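Local coordinates for valine-pyruvate aminotransferase (Salmonella typhimurium, PDB 3G7Q), which probably catalyses the pyridoxal 5'-phosphate-dependent transfer of an amino group from L-valine to pyruvate, a step in alanine biosynthesis, at residues 228-232 and 336-340; 167-172 and 195-201; 41-47 and 306-311; 321-325 and 399-404. The contacts are given in a common frame with arbitrary orientation. Numbering follows the deposited sequence.

Interaction 1. Residues 228-232 and 336-340; sequences GIIFS and PEGAI
Two loop segments, 228-232 and 336-340, run antiparallel and meet at a single beta bridge. I230 faces G338 with CA atoms 3.9 Å apart, a non-hydrogen-bonded pair flanked by two backbone bonds: A339 N to I229 O (2.8 Å) and F231 N to E337 O (2.7 Å). The approach is so close because G338 is glycine, extended at 172/-175; an ideal CB there would lie 2.8 Å from I229 O. G228 has positive phi (73/27), and I229 follows as the centre of an inverse gamma turn, which aims its carbonyl across the gap.

I229 (m, t) points toward the partner, its CD1 4.2 Å from CG2 of I340, whose chi1 is p; both also lean on helix 299-325. I230 is t, t, with CG1 3.5 Å from E337 O. F231 (chi1 -41°, chi2 -53°) swings its ring along the partner backbone, so that P336 O meets the ring edge 3.4 Å from CD2. S232 takes p and brings OG 3.6 Å from E337 CB. E337 leaves the backbone sideways (m, t, chi3 -62°), and its OE1 forms a salt bridge with K167 and accepts from V196 N. Two loops of the aminotransferase fold are thus joined by two backbone hydrogen bonds and by side-chain packing, while hydrophobic isoleucines fill the interior and the one buried carboxylate has its charge answered by lysine.

Interaction 2. Residues 167-172 and 195-201; sequences KYHVDF and NVITDEE
Strand 165-169 ends in segment 167-172, and beside it segment 195-201 passes from a loop into helix 199-211. The closest CA pairs, from K167-N195 (7.0 Å) to V170-E201 (6.8 Å), are bridged by side chains and water.

N195 (chi1 t) points toward the strand and its OD1 accepts from K167 NZ at 2.6 Å; its ND2 donates to water 1 (3.1 Å). V196 turns its side chain away, but its carbonyl O accepts from K167 NZ at 2.7 Å, which the lysine reaches with t, t, t and chi4 p. I197 (t, t) brings CD1 to 4.3 Å from V170 CG2. T198 (p) is the N-cap: its OG1 accepts from E201 N at 3.1 Å, while T198 N donates to E201 OE1 at 3.0 Å, a capping box that starts the helix. E201 (m, t, chi3 -29°) then sends its carboxylate back to the strand end, where OE2 accepts from H169 ND1 (2.9 Å) and V170 N (3.0 Å). F172 CZ packs 3.7 Å from E201 O.

Water 1 also accepts from K167 NZ (3.1 Å) and donates to Y168 O and E201 OE1 (2.7 Å each); water 2 donates to V170 O (2.7 Å) and E201 OE2 (2.8 Å). H169 NE2 is bonded to E159. Glutamate suits position 201 because one carboxylate, held by T198 N, H169 ND1, V170 N and both waters, joins helix start to strand end, while the charge of K167 is met by E337.

Interaction 3. Residues 41-47 and 306-311; sequences PAHIPAM and VIKPFY. With EDO (1,2-ethanediol), chain E.
I44 is the central knob here. Sitting at the N-cap of helix 45-61 with its CB toward helix 299-325, it adopts m, t and drives CD1 into a hollow lined by I307 (CA 4.0 Å away), F310 (CG 3.6 Å) and Y311 (CE2 3.9 Å). The same arm lays CG1 over the face of the F310 ring, 3.6 Å from the centroid and 10° off the normal, a CH-pi contact, while the other branch brings CG2 to 4.2 Å from V306 CG1. The nearest CA pairs are A42-Y311 (8.4 Å), I44-F310 (7.5 Å) and A46-V306 (7.4 Å). Helix 299-325 is the long helix that in class I aminotransferases typically links the large and small domains; here loop 41-44 and the start of helix 45-61 pack on it, and P309, lacking an amide hydrogen, kinks it. Small A42 slots its CB 3.5 Å from F310 CE1. Y311 (chi1 m) reaches across, its OH accepting from A42 N at 2.9 Å and touching P41 CB at 3.3 Å. V306 fills the space between A46 and selenomethionine M47 (m, m, m): CG1 is 4.0 Å from A46 CB and 3.7 Å from M47 SE. K308 points away, NZ 2.7 Å from O1 of a 1,2-ethanediol.

Interaction 4. Residues 321-325 and 399-404; sequences IIRRY and IEAGVK
Helix segments 321-325 and 399-404 run in nearly the same direction, their axes 9.5 Å apart at closest approach and crossing at -28°. CA atoms come closest at I321-E400 (6.4 Å), I322-V403 (6.3 Å) and Y325-K404 (6.6 Å).

The polar side of the interface centres on E400 (t, t, chi3 -4°), long enough to reach over to the other helix. R324 (m, t, m) meets it in a two-pronged salt bridge: NH1 donates to OE2 and NH2 to OE1, each at 3.0 Å. Y325 (chi1 m) adds its hydroxyl, OH donating to E400 OE2 at 2.6 Å, so this oxygen receives two donors and OE1 one. The charged pair lies at the solvent-exposed side of the contact, where arginine suits position 324. The Y325 ring is also used as a surface: K404 CA lies over its face, 4.2 Å from the centroid, a CH-pi contact, while the all-t lysine carries its amine away into solvent.

Deeper in, the packing is apolar. V403 (chi1 t) sets CG1 3.6 Å from Y325 CD2 and CG2 4.0 Å from I322 CG1, and I321 CD1 touches I399 CG2 at 4.0 Å. R323 points away from helix 396-416, its guanidinium bonded to the carbonyls of L326, C331 and E163. I322 rests on strands 332-334 and 341-345 of the six-stranded mixed sheet, whereas I399 is covered by the loop residues L36 and P394.

Overall arrangement
Helix 299-325 ties much of this together: interactions 3 and 4 use different turns of it, their centres 22 Å apart, and interaction 1 rests on it through Y311, whose CE1 is 3.4 Å from I340 CG2 and whose CE2 is 3.6 Å from I229 CD1. The ethanediol held by K308 also lies about 4 Å from the F231 side chain. Interaction 1 joins interaction 2 through E337 OE1, 2.7 Å from K167 NZ in a salt bridge and 2.9 Å from V196 N. Interaction 4 stands apart, its nearest atoms about 8 Å from interaction 1. None of the four sites includes bound cofactor, so together they describe the framework of the aminotransferase fold.

Interaction 1. Residues 228-232 and 336-340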
loop_
_atom_site.group_PDB
_atom_site.type_symbol
_atom_site.label_atom_id
_atom_site.label_comp_id
_atom_site.label_asym_id
_atom_site.label_seq_id
_atom_site.Cartn_x
_atom_site.Cartn_y
_atom_site.Cartn_z
ATOM N N GLY A 228 -20.987 7.952 -5.738
ATOM C CA GLY A 228 -22.199 8.746 -5.912
ATOM C C GLY A 228 -22.917 9.157 -4.644
ATOM O O GLY A 228 -24.105 9.408 -4.667
ATOM N N ILE A 229 -22.181 9.262 -3.549
ATOM C CA ILE A 229 -22.754 9.703 -2.264
ATOM C C ILE A 229 -22.724 11.240 -2.228
ATOM O O ILE A 229 -21.936 11.868 -1.472
ATOM C CB ILE A 229 -22.025 9.069 -1.069
ATOM C CG1 ILE A 229 -21.915 7.533 -1.202
ATOM C CG2 ILE A 229 -22.792 9.440 0.267
ATOM C CD1 ILE A 229 -20.991 6.835 -0.253
ATOM N N ILE A 230 -23.583 11.818 -3.041
ATOM C CA ILE A 230 -23.712 13.257 -3.198
ATOM C C ILE A 230 -25.168 13.593 -3.351
ATOM O O ILE A 230 -25.897 12.954 -4.137
ATOM C CB ILE A 230 -22.830 13.757 -4.387
ATOM C CG1 ILE A 230 -22.879 15.275 -4.488
ATOM C CG2 ILE A 230 -23.275 13.070 -5.710
ATOM C CD1 ILE A 230 -21.815 15.856 -5.414
ATOM N N PHE A 231 -25.606 14.608 -2.606
ATOM C CA PHE A 231 -27.003 15.006 -2.539
ATOM C C PHE A 231 -27.269 16.416 -3.083
ATOM O O PHE A 231 -28.344 16.991 -2.873
ATOM C CB PHE A 231 -27.468 14.936 -1.084
ATOM C CG PHE A 231 -26.943 13.719 -0.328
ATOM C CD1 PHE A 231 -27.124 12.435 -0.826
ATOM C CD2 PHE A 231 -26.297 13.858 0.893
ATOM C CE1 PHE A 231 -26.663 11.348 -0.155
ATOM C CE2 PHE A 231 -25.830 12.770 1.558
ATOM C CZ PHE A 231 -25.985 11.529 1.047
ATOM N N SER A 232 -26.272 17.021 -3.686
ATOM C CA SER A 232 -26.421 18.352 -4.189
ATOM C C SER A 232 -25.963 18.371 -5.617
ATOM O O SER A 232 -25.367 17.400 -6.091
ATOM C CB SER A 232 -25.532 19.297 -3.394
ATOM O OG SER A 232 -24.188 18.850 -3.577
ATOM N N PRO A 336 -25.643 18.927 4.671
ATOM C CA PRO A 336 -25.077 17.649 4.267
ATOM C C PRO A 336 -25.219 17.453 2.760
ATOM O O PRO A 336 -26.216 16.926 2.286
ATOM C CB PRO A 336 -25.925 16.643 5.069
ATOM C CG PRO A 336 -27.146 17.236 5.216
ATOM C CD PRO A 336 -26.973 18.754 5.277
ATOM N N GLU A 337 -24.220 17.897 2.012
ATOM C CA GLU A 337 -24.298 17.843 0.536
ATOM C C GLU A 337 -23.732 16.557 -0.069
ATOM O O GLU A 337 -23.945 16.284 -1.264
ATOM C CB GLU A 337 -23.649 19.101 -0.067
ATOM C CG GLU A 337 -24.363 20.387 0.331
ATOM C CD GLU A 337 -23.789 21.594 -0.327
ATOM O OE1 GLU A 337 -22.611 21.902 -0.109
ATOM O OE2 GLU A 337 -24.530 22.250 -1.084
ATOM N N GLY A 338 -23.084 15.732 0.743
ATOM C CA GLY A 338 -22.555 14.468 0.321
ATOM C C GLY A 338 -21.727 13.865 1.421
ATOM O O GLY A 338 -21.635 14.417 2.533
ATOM N N ALA A 339 -21.098 12.737 1.107
ATOM C CA ALA A 339 -20.317 11.962 2.027
ATOM C C ALA A 339 -21.177 11.383 3.185
ATOM O O ALA A 339 -22.420 11.385 3.120
ATOM C CB ALA A 339 -19.035 12.722 2.546
ATOM N N ILE A 340 -20.492 10.861 4.181
ATOM C CA ILE A 340 -21.126 10.011 5.206
ATOM C C ILE A 340 -21.050 10.574 6.627
ATOM O O ILE A 340 -21.243 9.835 7.617
ATOM C CB ILE A 340 -20.484 8.575 5.159
ATOM C CG1 ILE A 340 -18.979 8.588 5.515
ATOM C CG2 ILE A 340 -20.763 7.911 3.766
ATOM C CD1 ILE A 340 -18.325 7.164 5.667
#

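Interaction 2. Residues 167-172 and 195-201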
loop_
_atom_site.group_PDB
_atom_site.type_symbol
_atom_site.label_atom_id
_atom_site.label_comp_id
_atom_site.label_asym_id
_atom_site.label_seq_id
_atom_site.Cartn_x
_atom_site.Cartn_y
_atom_site.Cartn_z
ATOM N N LYS A 167 -22.971 26.632 5.649
ATOM C CA LYS A 167 -22.119 26.169 4.574
ATOM C C LYS A 167 -20.833 27.013 4.524
ATOM O O LYS A 167 -20.883 28.244 4.593
ATOM C CB LYS A 167 -22.855 26.292 3.235
ATOM C CG LYS A 167 -22.048 25.841 2.036
ATOM C CD LYS A 167 -22.869 25.791 0.747
ATOM C CE LYS A 167 -21.984 25.580 -0.502
ATOM N NZ LYS A 167 -21.307 24.240 -0.572
ATOM N N TYR A 168 -19.706 26.336 4.448
ATOM C CA TYR A 168 -18.428 27.007 4.308
ATOM C C TYR A 168 -18.236 27.405 2.857
ATOM O O TYR A 168 -18.648 26.682 1.936
ATOM C CB TYR A 168 -17.287 26.108 4.712
ATOM C CG TYR A 168 -17.214 25.749 6.188
ATOM C CD1 TYR A 168 -17.100 26.734 7.162
ATOM C CD2 TYR A 168 -17.178 24.444 6.584
ATOM C CE1 TYR A 168 -16.992 26.411 8.529
ATOM C CE2 TYR A 168 -17.066 24.094 7.922
ATOM C CZ TYR A 168 -16.978 25.093 8.896
ATOM O OH TYR A 168 -16.887 24.753 10.220
ATOM N N HIS A 169 -17.581 28.541 2.669
ATOM C CA HIS A 169 -17.234 29.079 1.345
ATOM C C HIS A 169 -15.779 29.518 1.285
ATOM O O HIS A 169 -15.225 29.963 2.280
ATOM C CB HIS A 169 -18.112 30.275 1.015
ATOM C CG HIS A 169 -19.529 29.901 0.723
ATOM N ND1 HIS A 169 -19.920 29.390 -0.500
ATOM C CD2 HIS A 169 -20.640 29.933 1.492
ATOM C CE1 HIS A 169 -21.220 29.151 -0.471
ATOM N NE2 HIS A 169 -21.682 29.471 0.724
ATOM N N VAL A 170 -15.202 29.448 0.094
ATOM C CA VAL A 170 -13.843 29.942 -0.143
ATOM C C VAL A 170 -13.848 31.452 0.010
ATOM O O VAL A 170 -14.669 32.145 -0.600
ATOM C CB VAL A 170 -13.333 29.596 -1.554
ATOM C CG1 VAL A 170 -11.918 30.195 -1.785
ATOM C CG2 VAL A 170 -13.341 28.072 -1.835
ATOM N N ASP A 171 -12.943 31.988 0.823
ATOM C CA ASP A 171 -12.784 33.440 0.978
ATOM C C ASP A 171 -11.724 33.897 -0.026
ATOM O O ASP A 171 -10.530 33.946 0.285
ATOM C CB ASP A 171 -12.400 33.767 2.421
ATOM C CG ASP A 171 -12.116 35.226 2.647
ATOM O OD1 ASP A 171 -12.306 36.040 1.721
ATOM O OD2 ASP A 171 -11.676 35.556 3.779
ATOM N N PHE A 172 -12.157 34.228 -1.240
ATOM C CA PHE A 172 -11.204 34.578 -2.289
ATOM C C PHE A 172 -10.453 35.884 -2.019
ATOM O O PHE A 172 -9.309 36.024 -2.444
ATOM C CB PHE A 172 -11.878 34.615 -3.667
ATOM C CG PHE A 172 -12.199 33.253 -4.204
ATOM C CD1 PHE A 172 -11.208 32.487 -4.797
ATOM C CD2 PHE A 172 -13.483 32.735 -4.109
ATOM C CE1 PHE A 172 -11.486 31.224 -5.286
ATOM C CE2 PHE A 172 -13.760 31.474 -4.593
ATOM C CZ PHE A 172 -12.756 30.723 -5.187
ATOM N N ASN A 195 -19.511 19.140 2.771
ATOM C CA ASN A 195 -19.616 20.265 1.871
ATOM C C ASN A 195 -19.357 19.880 0.418
ATOM O O ASN A 195 -18.510 19.032 0.140
ATOM C CB ASN A 195 -18.604 21.333 2.233
ATOM C CG ASN A 195 -18.827 22.631 1.460
ATOM O OD1 ASN A 195 -19.961 23.126 1.378
ATOM N ND2 ASN A 195 -17.747 23.175 0.876
ATOM N N VAL A 196 -20.059 20.555 -0.479
ATOM C CA VAL A 196 -19.810 20.427 -1.907
ATOM C C VAL A 196 -19.441 21.816 -2.427
ATOM O O VAL A 196 -20.297 22.706 -2.561
ATOM C CB VAL A 196 -20.998 19.792 -2.658
ATOM C CG1 VAL A 196 -20.835 19.960 -4.182
ATOM C CG2 VAL A 196 -21.105 18.318 -2.278
ATOM N N ILE A 197 -18.156 22.033 -2.632
ATOM C CA ILE A 197 -17.693 23.294 -3.170
ATOM C C ILE A 197 -18.501 23.635 -4.446
ATOM O O ILE A 197 -18.748 22.758 -5.275
ATOM C CB ILE A 197 -16.161 23.208 -3.398
ATOM C CG1 ILE A 197 -15.614 24.538 -3.889
ATOM C CG2 ILE A 197 -15.806 22.016 -4.340
ATOM C CD1 ILE A 197 -14.109 24.519 -4.077
ATOM N N THR A 198 -18.925 24.889 -4.590
ATOM C CA THR A 198 -19.822 25.287 -5.684
ATOM C C THR A 198 -19.116 25.261 -7.035
ATOM O O THR A 198 -17.877 25.336 -7.118
ATOM C CB THR A 198 -20.458 26.663 -5.470
ATOM O OG1 THR A 198 -19.484 27.708 -5.673
ATOM C CG2 THR A 198 -21.131 26.766 -4.068
ATOM N N ASP A 199 -19.893 25.120 -8.111
ATOM C CA ASP A 199 -19.299 25.176 -9.438
ATOM C C ASP A 199 -18.464 26.452 -9.626
ATOM O O ASP A 199 -17.355 26.378 -10.143
ATOM C CB ASP A 199 -20.354 25.117 -10.547
ATOM C CG ASP A 199 -21.131 23.826 -10.550
ATOM O OD1 ASP A 199 -20.587 22.797 -10.124
ATOM O OD2 ASP A 199 -22.284 23.868 -10.980
ATOM N N GLU A 200 -18.975 27.575 -9.157
ATOM C CA GLU A 200 -18.296 28.867 -9.314
ATOM C C GLU A 200 -16.976 28.895 -8.531
ATOM O O GLU A 200 -15.955 29.341 -9.036
ATOM C CB GLU A 200 -19.218 29.994 -8.869
ATOM C CG GLU A 200 -18.714 31.402 -9.180
ATOM N N GLU A 201 -17.003 28.421 -7.301
ATOM C CA GLU A 201 -15.777 28.334 -6.504
ATOM C C GLU A 201 -14.725 27.442 -7.146
ATOM O O GLU A 201 -13.542 27.774 -7.213
ATOM C CB GLU A 201 -16.085 27.778 -5.105
ATOM C CG GLU A 201 -16.804 28.799 -4.227
ATOM C CD GLU A 201 -17.346 28.218 -2.924
ATOM O OE1 GLU A 201 -17.691 27.001 -2.864
ATOM O OE2 GLU A 201 -17.417 28.989 -1.940
HETATM O O HOH W 1 -18.663 25.765 -0.636
HETATM O O HOH W 2 -16.727 31.642 -2.320
#

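Interaction 3. Residues 41-47 and 306-311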
loop_
_atom_site.group_PDB
_atom_site.type_symbol
_atom_site.label_atom_id
_atom_site.label_comp_id
_atom_site.label_asym_id
_atom_site.label_seq_id
_atom_site.Cartn_x
_atom_site.Cartn_y
_atom_site.Cartn_z
ATOM N N PRO A 41 -17.948 3.132 5.570
ATOM C CA PRO A 41 -19.257 3.208 4.972
ATOM C C PRO A 41 -20.237 2.226 5.611
ATOM O O PRO A 41 -19.873 1.393 6.471
ATOM C CB PRO A 41 -18.992 2.839 3.495
ATOM C CG PRO A 41 -17.784 1.998 3.530
ATOM C CD PRO A 41 -16.954 2.488 4.688
ATOM N N ALA A 42 -21.475 2.336 5.190
ATOM C CA ALA A 42 -22.526 1.464 5.658
ATOM C C ALA A 42 -22.472 0.099 5.011
ATOM O O ALA A 42 -21.805 -0.096 4.002
ATOM C CB ALA A 42 -23.883 2.129 5.343
ATOM N N HIS A 43 -23.137 -0.869 5.637
ATOM C CA HIS A 43 -23.345 -2.180 5.033
ATOM C C HIS A 43 -24.771 -2.188 4.497
ATOM O O HIS A 43 -25.708 -2.503 5.220
ATOM C CB HIS A 43 -23.151 -3.295 6.041
ATOM C CG HIS A 43 -21.770 -3.347 6.580
ATOM N ND1 HIS A 43 -20.731 -3.925 5.883
ATOM C CD2 HIS A 43 -21.243 -2.866 7.728
ATOM C CE1 HIS A 43 -19.625 -3.816 6.597
ATOM N NE2 HIS A 43 -19.906 -3.179 7.719
ATOM N N ILE A 44 -24.925 -1.853 3.222
ATOM C CA ILE A 44 -26.236 -1.744 2.619
ATOM C C ILE A 44 -26.647 -3.132 2.227
ATOM O O ILE A 44 -25.936 -3.795 1.439
ATOM C CB ILE A 44 -26.232 -0.780 1.410
ATOM C CG1 ILE A 44 -25.739 0.610 1.845
ATOM C CG2 ILE A 44 -27.608 -0.762 0.751
ATOM C CD1 ILE A 44 -25.585 1.648 0.693
ATOM N N PRO A 45 -27.781 -3.619 2.775
ATOM C CA PRO A 45 -28.181 -5.010 2.449
ATOM C C PRO A 45 -28.170 -5.377 0.971
ATOM O O PRO A 45 -27.636 -6.431 0.623
ATOM C CB PRO A 45 -29.588 -5.109 3.047
ATOM C CG PRO A 45 -29.541 -4.179 4.201
ATOM C CD PRO A 45 -28.720 -3.007 3.736
ATOM N N ALA A 46 -28.711 -4.508 0.105
ATOM C CA ALA A 46 -28.735 -4.767 -1.324
ATOM C C ALA A 46 -27.328 -4.857 -1.909
ATOM O O ALA A 46 -27.077 -5.655 -2.842
ATOM C CB ALA A 46 -29.573 -3.688 -2.069
HETATM N N MSE A 47 -26.407 -4.061 -1.375
HETATM C CA MSE A 47 -25.001 -4.093 -1.840
HETATM C C MSE A 47 -24.300 -5.353 -1.357
HETATM O O MSE A 47 -23.540 -5.963 -2.117
HETATM C CB MSE A 47 -24.234 -2.835 -1.426
HETATM C CG MSE A 47 -24.760 -1.562 -2.074
HETATM SE SE MSE A 47 -24.715 -1.557 -4.016
HETATM C CE MSE A 47 -22.798 -1.764 -4.253
ATOM N N VAL A 306 -28.912 2.678 -5.718
ATOM C CA VAL A 306 -28.895 1.913 -4.468
ATOM C C VAL A 306 -28.139 2.667 -3.373
ATOM O O VAL A 306 -28.674 2.934 -2.292
ATOM C CB VAL A 306 -28.265 0.524 -4.680
ATOM C CG1 VAL A 306 -28.116 -0.226 -3.337
ATOM C CG2 VAL A 306 -29.092 -0.299 -5.679
ATOM N N ILE A 307 -26.905 3.039 -3.679
ATOM C CA ILE A 307 -26.060 3.726 -2.713
ATOM C C ILE A 307 -26.560 5.133 -2.365
ATOM O O ILE A 307 -26.840 5.410 -1.197
ATOM C CB ILE A 307 -24.602 3.778 -3.210
ATOM C CG1 ILE A 307 -24.022 2.352 -3.305
ATOM C CG2 ILE A 307 -23.743 4.643 -2.283
ATOM C CD1 ILE A 307 -22.641 2.270 -3.936
ATOM N N LYS A 308 -26.669 6.017 -3.348
ATOM C CA LYS A 308 -27.081 7.379 -3.040
ATOM C C LYS A 308 -28.407 7.448 -2.244
ATOM O O LYS A 308 -28.478 8.128 -1.229
ATOM C CB LYS A 308 -27.189 8.209 -4.327
ATOM C CG LYS A 308 -27.675 9.628 -4.089
ATOM C CD LYS A 308 -27.681 10.422 -5.380
ATOM C CE LYS A 308 -28.544 11.661 -5.259
ATOM N NZ LYS A 308 -28.517 12.501 -6.505
ATOM N N PRO A 309 -29.462 6.761 -2.702
ATOM C CA PRO A 309 -30.720 6.875 -1.927
ATOM C C PRO A 309 -30.658 6.349 -0.499
ATOM O O PRO A 309 -31.372 6.851 0.379
ATOM C CB PRO A 309 -31.731 6.067 -2.741
ATOM C CG PRO A 309 -31.077 5.736 -3.984
ATOM C CD PRO A 309 -29.638 5.916 -3.894
ATOM N N PHE A 310 -29.866 5.306 -0.281
ATOM C CA PHE A 310 -29.680 4.767 1.054
ATOM C C PHE A 310 -29.111 5.832 1.980
ATOM O O PHE A 310 -29.638 6.054 3.065
ATOM C CB PHE A 310 -28.737 3.557 1.043
ATOM C CG PHE A 310 -28.411 3.042 2.431
ATOM C CD1 PHE A 310 -27.369 3.581 3.171
ATOM C CD2 PHE A 310 -29.151 2.004 2.966
ATOM C CE1 PHE A 310 -27.097 3.078 4.464
ATOM C CE2 PHE A 310 -28.876 1.520 4.220
ATOM C CZ PHE A 310 -27.856 2.063 4.955
ATOM N N TYR A 311 -28.009 6.471 1.577
ATOM C CA TYR A 311 -27.387 7.475 2.427
ATOM C C TYR A 311 -28.241 8.730 2.563
ATOM O O TYR A 311 -28.243 9.350 3.596
ATOM C CB TYR A 311 -26.004 7.841 1.894
ATOM C CG TYR A 311 -24.948 6.761 2.127
ATOM C CD1 TYR A 311 -24.341 6.626 3.352
ATOM C CD2 TYR A 311 -24.551 5.896 1.106
ATOM C CE1 TYR A 311 -23.387 5.684 3.559
ATOM C CE2 TYR A 311 -23.573 4.920 1.314
ATOM C CZ TYR A 311 -23.012 4.811 2.544
ATOM O OH TYR A 311 -22.036 3.873 2.810
HETATM C C1 EDO E . -30.637 14.789 -4.362
HETATM O O1 EDO E . -29.465 14.678 -5.232
HETATM C C2 EDO E . -30.745 13.645 -3.336
HETATM O O2 EDO E . -31.746 12.688 -3.792
#

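Interaction 4. Residues 321-325 and 399-404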
loop_
_atom_site.group_PDB
_atom_site.type_symbol
_atom_site.label_atom_id
_atom_site.label_comp_id
_atom_site.label_asym_id
_atom_site.label_seq_id
_atom_site.Cartn_x
_atom_site.Cartn_y
_atom_site.Cartn_z
ATOM N N ILE A 321 -33.296 13.025 14.167
ATOM C CA ILE A 321 -32.979 12.541 15.526
ATOM C C ILE A 321 -32.292 13.664 16.278
ATOM O O ILE A 321 -32.704 14.025 17.380
ATOM C CB ILE A 321 -32.107 11.265 15.517
ATOM C CG1 ILE A 321 -32.875 10.060 14.960
ATOM C CG2 ILE A 321 -31.610 10.916 16.941
ATOM C CD1 ILE A 321 -31.975 8.818 14.690
ATOM N N ILE A 322 -31.272 14.257 15.668
ATOM C CA ILE A 322 -30.543 15.362 16.289
ATOM C C ILE A 322 -31.488 16.482 16.701
ATOM O O ILE A 322 -31.437 16.984 17.833
ATOM C CB ILE A 322 -29.439 15.927 15.352
ATOM C CG1 ILE A 322 -28.310 14.890 15.152
ATOM C CG2 ILE A 322 -28.856 17.256 15.907
ATOM C CD1 ILE A 322 -27.311 15.288 14.072
ATOM N N ARG A 323 -32.362 16.874 15.785
ATOM C CA ARG A 323 -33.278 17.985 16.057
ATOM C C ARG A 323 -34.325 17.704 17.152
ATOM O O ARG A 323 -34.882 18.650 17.737
ATOM C CB ARG A 323 -33.905 18.444 14.747
ATOM C CG ARG A 323 -32.894 19.152 13.839
ATOM C CD ARG A 323 -32.620 20.537 14.348
ATOM N NE ARG A 323 -31.570 21.270 13.608
ATOM C CZ ARG A 323 -30.421 21.730 14.088
ATOM N NH1 ARG A 323 -30.092 21.581 15.370
ATOM N NH2 ARG A 323 -29.613 22.401 13.265
ATOM N N ARG A 324 -34.578 16.440 17.469
ATOM C CA ARG A 324 -35.450 16.129 18.617
ATOM C C ARG A 324 -34.776 16.498 19.914
ATOM O O ARG A 324 -35.450 16.745 20.901
ATOM C CB ARG A 324 -35.845 14.672 18.645
ATOM C CG ARG A 324 -36.902 14.369 17.586
ATOM C CD ARG A 324 -37.576 13.048 17.774
ATOM N NE ARG A 324 -36.798 11.940 17.287
ATOM C CZ ARG A 324 -36.248 10.986 18.036
ATOM N NH1 ARG A 324 -36.369 10.940 19.368
ATOM N NH2 ARG A 324 -35.580 10.033 17.414
ATOM N N TYR A 325 -33.442 16.552 19.904
ATOM C CA TYR A 325 -32.650 16.832 21.127
ATOM C C TYR A 325 -31.962 18.172 21.173
ATOM O O TYR A 325 -31.711 18.690 22.279
ATOM C CB TYR A 325 -31.584 15.737 21.297
ATOM C CG TYR A 325 -32.152 14.384 21.648
ATOM C CD1 TYR A 325 -32.401 14.049 22.971
ATOM C CD2 TYR A 325 -32.480 13.437 20.647
ATOM C CE1 TYR A 325 -32.934 12.829 23.302
ATOM C CE2 TYR A 325 -33.046 12.228 20.979
ATOM C CZ TYR A 325 -33.245 11.920 22.321
ATOM O OH TYR A 325 -33.783 10.708 22.704
ATOM N N ILE A 399 -27.299 5.796 17.118
ATOM C CA ILE A 399 -27.297 7.242 16.863
ATOM C C ILE A 399 -28.089 7.961 17.936
ATOM O O ILE A 399 -27.582 8.899 18.569
ATOM C CB ILE A 399 -27.879 7.599 15.490
ATOM C CG1 ILE A 399 -27.006 7.054 14.342
ATOM C CG2 ILE A 399 -28.026 9.114 15.353
ATOM C CD1 ILE A 399 -25.691 7.695 14.177
ATOM N N GLU A 400 -29.301 7.492 18.214
ATOM C CA GLU A 400 -30.113 8.187 19.178
ATOM C C GLU A 400 -29.526 8.153 20.586
ATOM O O GLU A 400 -29.594 9.159 21.290
ATOM C CB GLU A 400 -31.523 7.649 19.206
ATOM C CG GLU A 400 -32.345 8.450 20.197
ATOM C CD GLU A 400 -33.804 8.447 19.933
ATOM O OE1 GLU A 400 -34.238 7.875 18.914
ATOM O OE2 GLU A 400 -34.509 9.057 20.763
ATOM N N ALA A 401 -28.974 7.009 20.992
ATOM C CA ALA A 401 -28.349 6.918 22.306
ATOM C C ALA A 401 -27.169 7.890 22.406
ATOM O O ALA A 401 -26.983 8.528 23.449
ATOM C CB ALA A 401 -27.908 5.480 22.598
ATOM N N GLY A 402 -26.376 7.993 21.343
ATOM C CA GLY A 402 -25.229 8.934 21.313
ATOM C C GLY A 402 -25.668 10.389 21.367
ATOM O O GLY A 402 -25.088 11.220 22.094
ATOM N N VAL A 403 -26.689 10.716 20.585
ATOM C CA VAL A 403 -27.237 12.079 20.508
ATOM C C VAL A 403 -27.844 12.491 21.837
ATOM O O VAL A 403 -27.666 13.634 22.282
ATOM C CB VAL A 403 -28.244 12.220 19.317
ATOM C CG1 VAL A 403 -29.080 13.502 19.428
ATOM C CG2 VAL A 403 -27.473 12.158 17.970
ATOM N N LYS A 404 -28.554 11.581 22.491
ATOM C CA LYS A 404 -29.136 11.876 23.787
ATOM C C LYS A 404 -28.040 12.278 24.784
ATOM O O LYS A 404 -28.186 13.270 25.525
ATOM C CB LYS A 404 -29.917 10.667 24.300
ATOM C CG LYS A 404 -30.555 10.869 25.685
ATOM C CD LYS A 404 -31.386 9.667 26.082
ATOM C CE LYS A 404 -32.005 9.858 27.460
ATOM N NZ LYS A 404 -32.879 8.703 27.776
#